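Local coordinates for protein cellulosomal scaffoldin (PDB 3ZUC) that binds cellulose through its family 3b carbohydrate-binding module, the part crystallised here, while the full-length scaffoldin probably also hydrolyses beta-1,4-glucosidic linkages, at residues F10-T15 with N20-K25; F26-T31 with V41-Y46; Y45-D50 with G71-M76; S62-S67 with I89-A94; K138-A141 with G146-W149. All coordinates share one frame; numbering follows the deposited sequence. Where two conformers were deposited one is given.

How the contacts relate
The five contacts trace the beta-sandwich of one CBM3 module. Contact 1 pairs neighbouring strands of one sheet, contact 5 closes the edge hairpin of the other, and contact 2 spans the core between the two sheets. Contacts 2 and 5 have centres about 7 Å apart and are joined by H44 N to T140 O at 2.9 Å. Contact 4, centred about 12 Å from contact 2, is tied to it by L43 O and I89 N at 2.9 Å. Contact 3 continues strand 42-47 into the calcium site, which contact 1 also approaches: the I22 side chain comes about 6 Å from the ion. N12 ND2 and Y45 OH, 3.1 Å apart, link contact 1 to contacts 2 and 3, which share Y45.

Contact 1 of 5, residues F10-T15 with N20-K25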
# COMPACT_ATOMS: atom_id res chain seq x y z
N PHE A 10 4.16 -6.59 -4.39
CA PHE A 10 2.99 -5.84 -4.75
C PHE A 10 2.48 -6.25 -6.13
O PHE A 10 3.29 -6.60 -7.00
CB PHE A 10 3.35 -4.34 -4.80
CG PHE A 10 2.16 -3.45 -5.08
CD1 PHE A 10 1.28 -3.13 -4.07
CD2 PHE A 10 1.89 -3.01 -6.36
CE1 PHE A 10 0.14 -2.41 -4.33
CE2 PHE A 10 0.75 -2.26 -6.61
CZ PHE A 10 -0.11 -1.99 -5.58
N PHE A 11 1.17 -6.13 -6.35
CA PHE A 11 0.61 -6.02 -7.69
C PHE A 11 -0.76 -5.37 -7.58
O PHE A 11 -1.32 -5.23 -6.49
CB PHE A 11 0.58 -7.35 -8.48
CG PHE A 11 -0.45 -8.37 -8.03
CD1 PHE A 11 -0.28 -9.11 -6.88
CD2 PHE A 11 -1.55 -8.64 -8.82
CE1 PHE A 11 -1.18 -10.10 -6.50
CE2 PHE A 11 -2.47 -9.62 -8.45
CZ PHE A 11 -2.28 -10.36 -7.30
N ASN A 12 -1.29 -4.96 -8.73
CA ASN A 12 -2.61 -4.38 -8.82
C ASN A 12 -3.62 -5.43 -9.27
O ASN A 12 -3.42 -6.07 -10.32
CB ASN A 12 -2.62 -3.25 -9.87
CG ASN A 12 -1.85 -2.02 -9.40
OD1 ASN A 12 -0.65 -1.90 -9.61
ND2 ASN A 12 -2.55 -1.12 -8.71
N ALA A 13 -4.70 -5.63 -8.52
CA ALA A 13 -5.66 -6.69 -8.88
C ALA A 13 -6.50 -6.36 -10.10
O ALA A 13 -7.01 -7.27 -10.74
CB ALA A 13 -6.58 -7.04 -7.73
N GLY A 14 -6.67 -5.07 -10.37
CA GLY A 14 -7.37 -4.55 -11.54
C GLY A 14 -6.46 -3.55 -12.23
O GLY A 14 -5.91 -2.66 -11.59
N THR A 15 -6.29 -3.71 -13.54
CA THR A 15 -5.31 -2.94 -14.27
C THR A 15 -5.89 -2.11 -15.43
O THR A 15 -5.16 -1.70 -16.32
CB THR A 15 -4.17 -3.81 -14.78
OG1 THR A 15 -4.73 -4.87 -15.55
CG2 THR A 15 -3.34 -4.37 -13.63
N ASN A 20 -12.78 3.03 -12.00
CA ASN A 20 -13.43 3.68 -10.89
C ASN A 20 -12.90 3.25 -9.54
O ASN A 20 -13.36 3.72 -8.52
CB ASN A 20 -14.95 3.52 -10.97
CG ASN A 20 -15.39 2.08 -10.80
OD1 ASN A 20 -14.64 1.23 -10.33
ND2 ASN A 20 -16.63 1.82 -11.15
N SER A 21 -11.91 2.35 -9.51
CA SER A 21 -11.29 1.90 -8.28
C SER A 21 -9.84 1.57 -8.55
O SER A 21 -9.44 1.25 -9.68
CB SER A 21 -11.99 0.65 -7.75
OG SER A 21 -13.35 0.88 -7.42
N ILE A 22 -9.06 1.60 -7.48
CA ILE A 22 -7.68 1.15 -7.50
C ILE A 22 -7.61 -0.01 -6.50
O ILE A 22 -8.24 0.01 -5.44
CB ILE A 22 -6.72 2.32 -7.21
CG1 ILE A 22 -6.84 3.34 -8.36
CG2 ILE A 22 -5.29 1.83 -7.08
CD1 ILE A 22 -6.08 4.63 -8.17
N TYR A 23 -6.84 -1.04 -6.86
CA TYR A 23 -6.89 -2.36 -6.21
C TYR A 23 -5.50 -2.82 -5.73
O TYR A 23 -4.95 -3.80 -6.22
CB TYR A 23 -7.42 -3.40 -7.20
CG TYR A 23 -8.80 -3.18 -7.77
CD1 TYR A 23 -9.03 -2.33 -8.85
CD2 TYR A 23 -9.89 -3.89 -7.29
CE1 TYR A 23 -10.30 -2.20 -9.41
CE2 TYR A 23 -11.14 -3.75 -7.82
CZ TYR A 23 -11.35 -2.91 -8.89
OH TYR A 23 -12.61 -2.82 -9.41
N PRO A 24 -4.93 -2.14 -4.74
CA PRO A 24 -3.60 -2.52 -4.29
C PRO A 24 -3.58 -3.84 -3.53
O PRO A 24 -4.42 -4.06 -2.66
CB PRO A 24 -3.22 -1.36 -3.35
CG PRO A 24 -4.54 -0.87 -2.83
CD PRO A 24 -5.45 -0.98 -4.00
N LYS A 25 -2.61 -4.68 -3.85
CA LYS A 25 -2.36 -5.92 -3.13
C LYS A 25 -0.90 -5.97 -2.72
O LYS A 25 -0.02 -5.95 -3.58
CB LYS A 25 -2.68 -7.16 -4.01
CG LYS A 25 -4.13 -7.32 -4.26
CD LYS A 25 -4.46 -8.58 -4.98
CE LYS A 25 -4.10 -9.84 -4.23
NZ LYS A 25 -5.00 -10.98 -4.63
O HOH W 1 -5.47 -1.07 -9.39
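F11 and K25 form an antiparallel hydrogen-bonded pair where strand 6-12 meets strand 24-30 in one sheet of the CBM3 beta-sandwich. F11 N to K25 O and K25 N to F11 O are both 3.0 Å. Past the last bridge, the non-hydrogen-bonded pair N12 with P24, A13 N makes one more, almost straight bond to Y23 O, 2.9 Å long (172° at the hydrogen).

On one face of the sheet the F11 ring and the K25 chain lie side by side. K25 CB sits over a face of the ring and CE packs 3.6 Å from F11 CZ. A bend at chi3 (63°) folds the chain, and NZ goes on to Q107. On the other face the edge of the F10 ring takes P24 CB, 3.7 Å from CE1.

Water 1 bridges the parting backbones: it donates to G14 O at 2.7 Å and accepts from Y23 N at 2.9 Å and N12 ND2 at 3.0 Å. N12 OD1 takes the backbone N of N127, and ND2 also bonds Y45 OH.

F10 also packs edge-to-face on F26 and meets W136. Strand 24-30 is flanked by strand 6-12 and strand 102-112, whose G108 is backbone-bonded to P24, necessarily at the proline carbonyl.

Contact 2 of 5, residues F26-T31 with V41-Y46. With EDO (1,2-ethanediol), chain C.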
# COMPACT_ATOMS: atom_id res chain seq x y z
N PHE A 26 -0.65 -6.06 -1.41
CA PHE A 26 0.68 -6.15 -0.88
C PHE A 26 0.91 -7.53 -0.26
O PHE A 26 -0.00 -8.10 0.34
CB PHE A 26 0.88 -5.14 0.27
CG PHE A 26 0.90 -3.70 -0.13
CD1 PHE A 26 -0.25 -2.96 -0.29
CD2 PHE A 26 2.12 -3.05 -0.31
CE1 PHE A 26 -0.15 -1.58 -0.63
CE2 PHE A 26 2.20 -1.71 -0.63
CZ PHE A 26 1.09 -1.00 -0.79
N ARG A 27 2.14 -8.02 -0.34
CA ARG A 27 2.57 -9.16 0.45
C ARG A 27 3.79 -8.72 1.24
O ARG A 27 4.77 -8.26 0.66
CB ARG A 27 2.88 -10.40 -0.40
CG ARG A 27 3.30 -11.60 0.46
CD ARG A 27 3.15 -12.91 -0.27
NE ARG A 27 4.07 -13.00 -1.39
CZ ARG A 27 3.98 -13.92 -2.33
NH1 ARG A 27 3.01 -14.82 -2.30
NH2 ARG A 27 4.87 -13.93 -3.31
N LEU A 28 3.69 -8.85 2.55
CA LEU A 28 4.73 -8.43 3.47
C LEU A 28 5.37 -9.66 4.08
O LEU A 28 4.66 -10.49 4.64
CB LEU A 28 4.14 -7.57 4.58
CG LEU A 28 3.26 -6.41 4.13
CD1 LEU A 28 2.75 -5.66 5.36
CD2 LEU A 28 3.94 -5.49 3.12
N THR A 29 6.69 -9.76 4.00
CA THR A 29 7.42 -10.91 4.52
C THR A 29 8.44 -10.47 5.54
O THR A 29 9.23 -9.56 5.28
CB THR A 29 8.13 -11.69 3.40
OG1 THR A 29 7.18 -12.09 2.41
CG2 THR A 29 8.84 -12.94 3.94
N ASN A 30 8.41 -11.09 6.71
CA ASN A 30 9.46 -10.89 7.69
C ASN A 30 10.63 -11.81 7.34
O ASN A 30 10.52 -13.01 7.49
CB ASN A 30 8.92 -11.20 9.09
CG ASN A 30 9.94 -10.95 10.17
OD1 ASN A 30 11.12 -10.73 9.91
ND2 ASN A 30 9.49 -10.99 11.40
N THR A 31 11.71 -11.23 6.83
CA THR A 31 12.85 -12.01 6.37
C THR A 31 13.90 -12.19 7.46
O THR A 31 14.98 -12.71 7.20
CB THR A 31 13.51 -11.35 5.15
OG1 THR A 31 14.00 -10.05 5.51
CG2 THR A 31 12.52 -11.20 4.02
N VAL A 41 3.92 -0.48 11.40
CA VAL A 41 4.19 -0.54 9.96
C VAL A 41 3.16 0.28 9.19
O VAL A 41 1.95 0.18 9.44
CB VAL A 41 4.17 -2.01 9.48
CG1 VAL A 41 4.28 -2.08 7.97
CG2 VAL A 41 5.30 -2.79 10.12
N LYS A 42 3.63 1.08 8.25
CA LYS A 42 2.76 1.80 7.32
C LYS A 42 3.17 1.45 5.90
O LYS A 42 4.33 1.08 5.65
CB LYS A 42 2.86 3.33 7.52
CG LYS A 42 2.59 3.79 8.97
CD LYS A 42 2.78 5.28 9.20
CE LYS A 42 2.45 5.65 10.65
NZ LYS A 42 2.92 7.01 11.02
N LEU A 43 2.23 1.59 4.97
CA LEU A 43 2.48 1.38 3.55
C LEU A 43 1.97 2.58 2.77
O LEU A 43 0.94 3.14 3.13
CB LEU A 43 1.74 0.13 3.03
CG LEU A 43 1.92 -1.14 3.85
CD1 LEU A 43 0.97 -2.22 3.38
CD2 LEU A 43 3.35 -1.62 3.80
N HIS A 44 2.66 2.97 1.70
CA HIS A 44 2.18 4.02 0.80
C HIS A 44 2.01 3.52 -0.63
O HIS A 44 2.86 2.80 -1.16
CB HIS A 44 3.13 5.22 0.72
CG HIS A 44 3.22 6.03 1.96
ND1 HIS A 44 4.07 7.11 2.07
CD2 HIS A 44 2.56 5.95 3.13
CE1 HIS A 44 3.94 7.65 3.27
NE2 HIS A 44 3.03 6.96 3.93
N TYR A 45 0.94 4.00 -1.24
CA TYR A 45 0.66 3.84 -2.67
C TYR A 45 0.46 5.24 -3.26
O TYR A 45 -0.45 5.96 -2.82
CB TYR A 45 -0.58 2.98 -2.89
CG TYR A 45 -0.87 2.68 -4.34
CD1 TYR A 45 -1.64 3.53 -5.12
CD2 TYR A 45 -0.35 1.53 -4.95
CE1 TYR A 45 -1.88 3.26 -6.46
CE2 TYR A 45 -0.58 1.25 -6.28
CZ TYR A 45 -1.36 2.11 -7.03
OH TYR A 45 -1.59 1.77 -8.35
N TYR A 46 1.30 5.62 -4.21
CA TYR A 46 1.35 6.97 -4.78
C TYR A 46 0.65 7.03 -6.13
O TYR A 46 0.82 6.14 -6.98
CB TYR A 46 2.81 7.38 -4.98
CG TYR A 46 3.61 7.46 -3.70
CD1 TYR A 46 3.59 8.63 -2.95
CD2 TYR A 46 4.35 6.39 -3.22
CE1 TYR A 46 4.29 8.75 -1.77
CE2 TYR A 46 5.05 6.50 -2.04
CZ TYR A 46 5.03 7.67 -1.30
OH TYR A 46 5.76 7.75 -0.13
C1 EDO C . 6.06 11.10 2.36
O1 EDO C . 6.19 9.81 2.95
C2 EDO C . 5.64 10.97 0.91
O2 EDO C . 6.61 10.21 0.18
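The F26 ring carries L43 CD1 on one face, the methyl standing 3.9 Å from the ring centroid and 12° off the normal, a clean CH-pi contact. H44 O approaches the edge of the same ring near its plane, 4.2 Å from CZ. The H44 imidazole is engaged round its own edge: Y46 OH and O1 of a bound 1,2-ethanediol, probably from the crystallisation liquor, both lie in its plane. Y86 stacks on the H44 ring.

F26 and L43 come at each other from opposite sheets. L43 holds its CG anti to the carbonyl carbon (chi1 -50°) and sends its two methyls to different partners: CD1 goes to the phenyl, while CD2 meets L28 CD2 tip to tip at 4.0 Å. L43 CB adds to the grip, 4.0 Å from F26 CZ.

On the far side of strand 42-47 the contacts turn polar. H44 ND1 donates to Y46 OH at 2.8 Å, with 170° at the hydrogen. That hydroxyl also bonds O2 of the ethanediol at 2.6 Å, where either could give the proton. Because H44 NE2 is bonded to E88 as well, both ring nitrogens are occupied, and the carboxylate would probably bias the imidazole toward its charged form.

V8 and I89 pack on F26, and A141 touches L43. Inward-pointing apolar side chains from two facing antiparallel sheets, where the axes of 26-30 and 42-46 approach to 10.6 Å, make the hydrophobic core of a beta-sandwich, here the family 3 jelly roll.

Contact 3 of 5, residues Y45-D50 with G71-M76; sequences YYFTVD and GTFVKM. With CA (calcium ion), chain B; EDO (1,2-ethanediol), chain C.
M76 reaches across to Y46 from the edge strand 69-80. Its CB points toward strand 42-47, CG stands anti to the carbonyl carbon, and a bend at chi2 (-73°) brings SD to the rim of the tyrosine ring, 3.8 Å from Y46 CE1. SD lies 4.9 Å from the ring centroid and 77° off its normal, an edge-on Met-aromatic contact. The bend at chi3 turns CE away from the ring.

The other touch is between phenylalanines whose side chains cross at about a right angle. F73 CD2 comes to the edge of the F47 ring, 4.0 Å from CZ, and F57 and Q55 of strand 55-61 also pack on F73.

Just past F47 the chain leaves the strand and binds calcium. T48 chelates it twice, through O at 2.5 Å and OG1 at 2.4 Å, since chi1 (64°) places the hydroxyl between the backbone N and the carbonyl carbon. D50 OD2 follows at 2.3 Å and water 2 at 2.5 Å; N119, D122 and D123 supply the other ligands.

The direct touches between these segments are apolar and Met-aromatic, strand 83-91 between them carrying the backbone bonds, whereas oxygen ligands hold the calcium, the aspartate charges probably helping balance its own.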
# COMPACT_ATOMS: atom_id res chain seq x y z
N TYR A 45 0.94 4.00 -1.24
CA TYR A 45 0.66 3.84 -2.67
C TYR A 45 0.46 5.24 -3.26
O TYR A 45 -0.45 5.96 -2.82
CB TYR A 45 -0.58 2.98 -2.89
CG TYR A 45 -0.87 2.68 -4.34
CD1 TYR A 45 -1.64 3.53 -5.12
CD2 TYR A 45 -0.35 1.53 -4.95
CE1 TYR A 45 -1.88 3.26 -6.46
CE2 TYR A 45 -0.58 1.25 -6.28
CZ TYR A 45 -1.36 2.11 -7.03
OH TYR A 45 -1.59 1.77 -8.35
N TYR A 46 1.30 5.62 -4.21
CA TYR A 46 1.35 6.97 -4.78
C TYR A 46 0.65 7.03 -6.13
O TYR A 46 0.82 6.14 -6.98
CB TYR A 46 2.81 7.38 -4.98
CG TYR A 46 3.61 7.46 -3.70
CD1 TYR A 46 3.59 8.63 -2.95
CD2 TYR A 46 4.35 6.39 -3.22
CE1 TYR A 46 4.29 8.75 -1.77
CE2 TYR A 46 5.05 6.50 -2.04
CZ TYR A 46 5.03 7.67 -1.30
OH TYR A 46 5.76 7.75 -0.13
N PHE A 47 -0.11 8.10 -6.35
CA PHE A 47 -0.92 8.19 -7.55
C PHE A 47 -1.26 9.65 -7.85
O PHE A 47 -1.06 10.54 -7.02
CB PHE A 47 -2.20 7.33 -7.40
CG PHE A 47 -3.13 7.77 -6.29
CD1 PHE A 47 -2.90 7.43 -4.96
CD2 PHE A 47 -4.28 8.51 -6.58
CE1 PHE A 47 -3.77 7.83 -3.96
CE2 PHE A 47 -5.15 8.89 -5.59
CZ PHE A 47 -4.91 8.55 -4.27
N THR A 48 -1.79 9.87 -9.05
CA THR A 48 -2.44 11.13 -9.39
C THR A 48 -3.95 10.91 -9.36
O THR A 48 -4.46 9.96 -9.98
CB THR A 48 -2.01 11.71 -10.73
OG1 THR A 48 -2.41 10.81 -11.76
CG2 THR A 48 -0.51 11.93 -10.79
N VAL A 49 -4.66 11.74 -8.61
CA VAL A 49 -6.06 11.50 -8.33
C VAL A 49 -7.00 11.68 -9.53
O VAL A 49 -8.06 11.07 -9.55
CB VAL A 49 -6.50 12.35 -7.11
CG1 VAL A 49 -6.54 13.84 -7.43
CG2 VAL A 49 -7.82 11.89 -6.51
N ASP A 50 -6.61 12.52 -10.50
CA ASP A 50 -7.43 12.75 -11.69
C ASP A 50 -8.84 13.24 -11.31
O ASP A 50 -9.86 12.65 -11.70
CB ASP A 50 -7.51 11.50 -12.57
CG ASP A 50 -6.17 11.11 -13.11
OD1 ASP A 50 -5.58 11.96 -13.83
OD2 ASP A 50 -5.71 9.99 -12.87
N GLY A 71 -6.96 2.85 5.93
CA GLY A 71 -6.28 3.71 4.99
C GLY A 71 -6.76 5.14 5.10
O GLY A 71 -7.95 5.40 5.33
N THR A 72 -5.83 6.06 4.85
CA THR A 72 -6.12 7.47 4.74
C THR A 72 -5.39 8.02 3.52
O THR A 72 -4.50 7.37 2.97
CB THR A 72 -5.70 8.24 5.99
OG1 THR A 72 -4.32 8.00 6.22
CG2 THR A 72 -6.52 7.85 7.21
N PHE A 73 -5.80 9.21 3.09
CA PHE A 73 -5.26 9.84 1.88
C PHE A 73 -4.61 11.15 2.25
O PHE A 73 -5.19 11.96 2.99
CB PHE A 73 -6.37 10.04 0.85
CG PHE A 73 -6.95 8.73 0.42
CD1 PHE A 73 -7.98 8.14 1.14
CD2 PHE A 73 -6.41 8.03 -0.64
CE1 PHE A 73 -8.45 6.88 0.80
CE2 PHE A 73 -6.89 6.78 -0.98
CZ PHE A 73 -7.90 6.21 -0.25
N VAL A 74 -3.43 11.38 1.68
CA VAL A 74 -2.62 12.55 1.98
C VAL A 74 -2.19 13.17 0.66
O VAL A 74 -1.90 12.46 -0.29
CB VAL A 74 -1.36 12.14 2.81
CG1 VAL A 74 -0.57 13.39 3.22
CG2 VAL A 74 -1.77 11.34 4.02
N LYS A 75 -2.13 14.50 0.59
CA LYS A 75 -1.62 15.17 -0.60
C LYS A 75 -0.10 15.18 -0.59
O LYS A 75 0.54 15.43 0.43
CB LYS A 75 -2.11 16.61 -0.68
CG LYS A 75 -3.57 16.82 -0.56
CD LYS A 75 -4.25 16.19 -1.67
CE LYS A 75 -5.55 16.92 -2.06
NZ LYS A 75 -6.62 16.51 -1.16
N MET A 76 0.49 14.94 -1.77
CA MET A 76 1.90 15.20 -1.97
C MET A 76 2.12 16.70 -1.96
O MET A 76 1.31 17.48 -2.45
CB MET A 76 2.34 14.65 -3.31
CG MET A 76 2.36 13.17 -3.35
SD MET A 76 3.70 12.42 -2.42
CE MET A 76 5.08 12.91 -3.44
CA CA B . -3.80 8.91 -12.13
C1 EDO C . 6.06 11.10 2.36
O1 EDO C . 6.19 9.81 2.95
C2 EDO C . 5.64 10.97 0.91
O2 EDO C . 6.61 10.21 0.18
O HOH W 2 -5.22 7.39 -10.80

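Contact 4 of 5, residues S62-S67 with I89-A94; sequences SPVGSS and IAFSSA
V64 meets F91 through a single methyl: CG2 lies 4.2 Å from F91 CD2, close to the plane of the ring and at its edge. The contact lies toward one end of the CBM3 beta-sandwich, where the loop after strand 55-61 folds over the end of strand 83-91. The two side chains cross at about a right angle. V64 keeps CG1 anti to the carbonyl carbon (chi1 -55°), which turns CG2 to the phenyl edge.

The next layer closes around this touch. V69 packs on both V64 and F91; I104 and V106, from strand 102-112 of the other sheet, reach V64 and F91 respectively. L38 and A95 also lie against V64, and V41 against F91, so that apolar side chains of both sheets surround the pair.

Further out, the backbone fixes where V64 stands. S62 to G65 is a type I beta turn closed by G65 N to S62 O at 2.9 Å, and G65 leaves it with a positive phi of 102°. S62 OG takes a weak, long bond from V64 N (3.5 Å) and is also bonded to the backbone oxygen of E105. Across the way, S92 OG bonds N68 OD1 and receives a weak bond from A94 N (3.3 Å).

N68 ties the two sides together, its ND2 reaching V64 O while its backbone pairs with S92. V64 O and A94 O, 4.4 Å apart, are bridged by water 3, which donates one hydrogen to each over 2.8 Å.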
# COMPACT_ATOMS: atom_id res chain seq x y z
N SER A 62 -7.15 -9.58 4.90
CA SER A 62 -5.79 -9.81 5.34
C SER A 62 -5.85 -10.88 6.42
O SER A 62 -6.77 -10.86 7.23
CB SER A 62 -5.17 -8.56 5.95
OG SER A 62 -3.84 -8.78 6.36
N PRO A 63 -4.84 -11.76 6.50
CA PRO A 63 -4.83 -12.72 7.60
C PRO A 63 -4.88 -12.08 9.00
O PRO A 63 -5.29 -12.73 9.96
CB PRO A 63 -3.50 -13.47 7.38
CG PRO A 63 -3.20 -13.33 5.95
CD PRO A 63 -3.75 -12.01 5.54
N VAL A 64 -4.43 -10.84 9.13
CA VAL A 64 -4.42 -10.20 10.44
C VAL A 64 -5.79 -9.69 10.84
O VAL A 64 -5.94 -9.19 11.95
CB VAL A 64 -3.38 -9.07 10.53
CG1 VAL A 64 -2.02 -9.60 10.15
CG2 VAL A 64 -3.80 -7.87 9.66
N GLY A 65 -6.78 -9.79 9.95
CA GLY A 65 -8.12 -9.31 10.19
C GLY A 65 -8.31 -8.00 9.48
O GLY A 65 -7.66 -7.00 9.81
N SER A 66 -9.17 -7.99 8.47
CA SER A 66 -9.31 -6.82 7.61
C SER A 66 -9.70 -5.57 8.39
O SER A 66 -9.32 -4.47 8.00
CB SER A 66 -10.28 -7.09 6.47
OG SER A 66 -11.58 -7.25 6.96
N SER A 67 -10.46 -5.72 9.47
CA SER A 67 -10.86 -4.55 10.26
C SER A 67 -9.69 -3.87 10.96
O SER A 67 -9.82 -2.73 11.41
CB SER A 67 -11.94 -4.91 11.30
OG SER A 67 -11.41 -5.75 12.29
N ILE A 89 -1.61 3.14 4.42
CA ILE A 89 -2.23 2.02 5.11
C ILE A 89 -1.54 1.83 6.45
O ILE A 89 -0.31 1.87 6.53
CB ILE A 89 -2.13 0.74 4.27
CG1 ILE A 89 -2.89 0.89 2.95
CG2 ILE A 89 -2.61 -0.47 5.04
CD1 ILE A 89 -2.63 -0.22 1.96
N ALA A 90 -2.35 1.62 7.49
CA ALA A 90 -1.89 1.39 8.85
C ALA A 90 -2.57 0.14 9.42
O ALA A 90 -3.64 -0.29 8.96
CB ALA A 90 -2.21 2.59 9.72
N PHE A 91 -1.94 -0.40 10.44
CA PHE A 91 -2.40 -1.59 11.16
C PHE A 91 -2.65 -1.23 12.62
O PHE A 91 -1.84 -0.56 13.24
CB PHE A 91 -1.31 -2.67 11.16
CG PHE A 91 -0.97 -3.20 9.80
CD1 PHE A 91 0.02 -2.60 9.05
CD2 PHE A 91 -1.62 -4.31 9.29
CE1 PHE A 91 0.35 -3.10 7.80
CE2 PHE A 91 -1.30 -4.81 8.05
CZ PHE A 91 -0.32 -4.21 7.31
N SER A 92 -3.76 -1.72 13.18
CA SER A 92 -4.02 -1.53 14.59
C SER A 92 -3.21 -2.51 15.45
O SER A 92 -2.65 -3.48 14.95
CB SER A 92 -5.50 -1.78 14.86
OG SER A 92 -5.73 -3.16 14.73
N SER A 93 -3.21 -2.28 16.76
CA SER A 93 -2.52 -3.18 17.67
C SER A 93 -3.09 -4.61 17.65
O SER A 93 -2.37 -5.56 17.95
CB SER A 93 -2.58 -2.62 19.09
OG SER A 93 -3.92 -2.56 19.54
N ALA A 94 -4.36 -4.76 17.31
CA ALA A 94 -4.97 -6.08 17.22
C ALA A 94 -4.46 -6.90 16.04
O ALA A 94 -4.62 -8.12 16.01
CB ALA A 94 -6.49 -5.98 17.20
O HOH W 3 -5.10 -10.30 14.35

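Contact 5 of 5, residues K138-A141 with G146-W149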
# COMPACT_ATOMS: atom_id res chain seq x y z
N LYS A 138 8.30 0.95 -6.09
CA LYS A 138 7.47 2.13 -6.32
C LYS A 138 6.31 2.23 -5.34
O LYS A 138 5.54 3.18 -5.42
CB LYS A 138 6.96 2.17 -7.76
CG LYS A 138 8.06 2.14 -8.80
CD LYS A 138 9.02 3.26 -8.61
CE LYS A 138 10.06 3.33 -9.75
NZ LYS A 138 11.03 2.23 -9.83
N VAL A 139 6.19 1.27 -4.43
CA VAL A 139 5.44 1.44 -3.19
C VAL A 139 6.47 1.52 -2.06
O VAL A 139 7.58 1.01 -2.19
CB VAL A 139 4.40 0.32 -2.94
CG1 VAL A 139 3.30 0.39 -3.97
CG2 VAL A 139 5.07 -1.07 -2.93
N THR A 140 6.09 2.17 -0.97
CA THR A 140 7.00 2.30 0.17
C THR A 140 6.39 1.72 1.43
O THR A 140 5.16 1.59 1.56
CB THR A 140 7.44 3.76 0.37
OG1 THR A 140 6.25 4.54 0.54
CG2 THR A 140 8.26 4.28 -0.80
N ALA A 141 7.27 1.37 2.36
CA ALA A 141 6.84 0.93 3.69
C ALA A 141 7.71 1.60 4.72
O ALA A 141 8.84 2.03 4.44
CB ALA A 141 6.93 -0.58 3.84
N GLY A 146 10.84 5.10 10.39
CA GLY A 146 10.73 5.79 9.13
C GLY A 146 10.78 4.82 7.97
O GLY A 146 10.37 3.66 8.09
N LEU A 147 11.25 5.29 6.83
CA LEU A 147 11.23 4.50 5.60
C LEU A 147 12.08 3.24 5.77
O LEU A 147 13.24 3.33 6.20
CB LEU A 147 11.76 5.36 4.46
CG LEU A 147 11.78 4.74 3.07
CD1 LEU A 147 10.38 4.56 2.52
CD2 LEU A 147 12.62 5.58 2.12
N ILE A 148 11.53 2.11 5.33
CA ILE A 148 12.23 0.83 5.35
C ILE A 148 12.16 0.09 4.01
O ILE A 148 12.81 -0.95 3.87
CB ILE A 148 11.77 -0.10 6.49
CG1 ILE A 148 10.31 -0.53 6.30
CG2 ILE A 148 12.02 0.55 7.83
CD1 ILE A 148 9.83 -1.58 7.29
N TRP A 149 11.44 0.60 3.02
CA TRP A 149 11.33 -0.09 1.74
C TRP A 149 10.93 0.91 0.68
O TRP A 149 9.97 1.67 0.88
CB TRP A 149 10.23 -1.18 1.78
CG TRP A 149 10.05 -1.83 0.44
CD1 TRP A 149 9.26 -1.40 -0.59
CD2 TRP A 149 10.75 -2.99 -0.05
NE1 TRP A 149 9.44 -2.20 -1.69
CE2 TRP A 149 10.33 -3.19 -1.38
CE3 TRP A 149 11.66 -3.88 0.52
CZ2 TRP A 149 10.81 -4.26 -2.14
CZ3 TRP A 149 12.12 -4.92 -0.24
CH2 TRP A 149 11.70 -5.10 -1.55
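A141 pairs antiparallel with W149 while its carbonyl accepts from two successive amides: I148 N at 2.8 Å, nearly straight at 174°, and W149 N at 3.3 Å, bent and weak. A141 N returns a bond to W149 O at 3.1 Å, with the donor tilted 24° from the carbonyl plane.

Beside this ladder A141 CB packs against W149 CB at 3.9 Å, and I148 CG1 leans on the A141 carbonyl. L147 crosses T140 at about a right angle, its CD1 3.7 Å from T140 CB and 3.5 Å from A141 O. Two residues, I148 and W149, thus face the one A141, a classic beta bulge in the hairpin of strands 140-143 and 146-149, the latter an edge strand of its sheet.

In W149, CG anti to the backbone N (chi1 176°) lays the indole back along the partner segment. Its CD1 edge meets V139 O in the ring plane at 3.3 Å, and that buried carbonyl finds no hydrogen-bond partner. NE1 instead bonds W136 O. T140 OG1 turns to Y142 OH, and V8 of the opposing sheet packs against both A141 and W149.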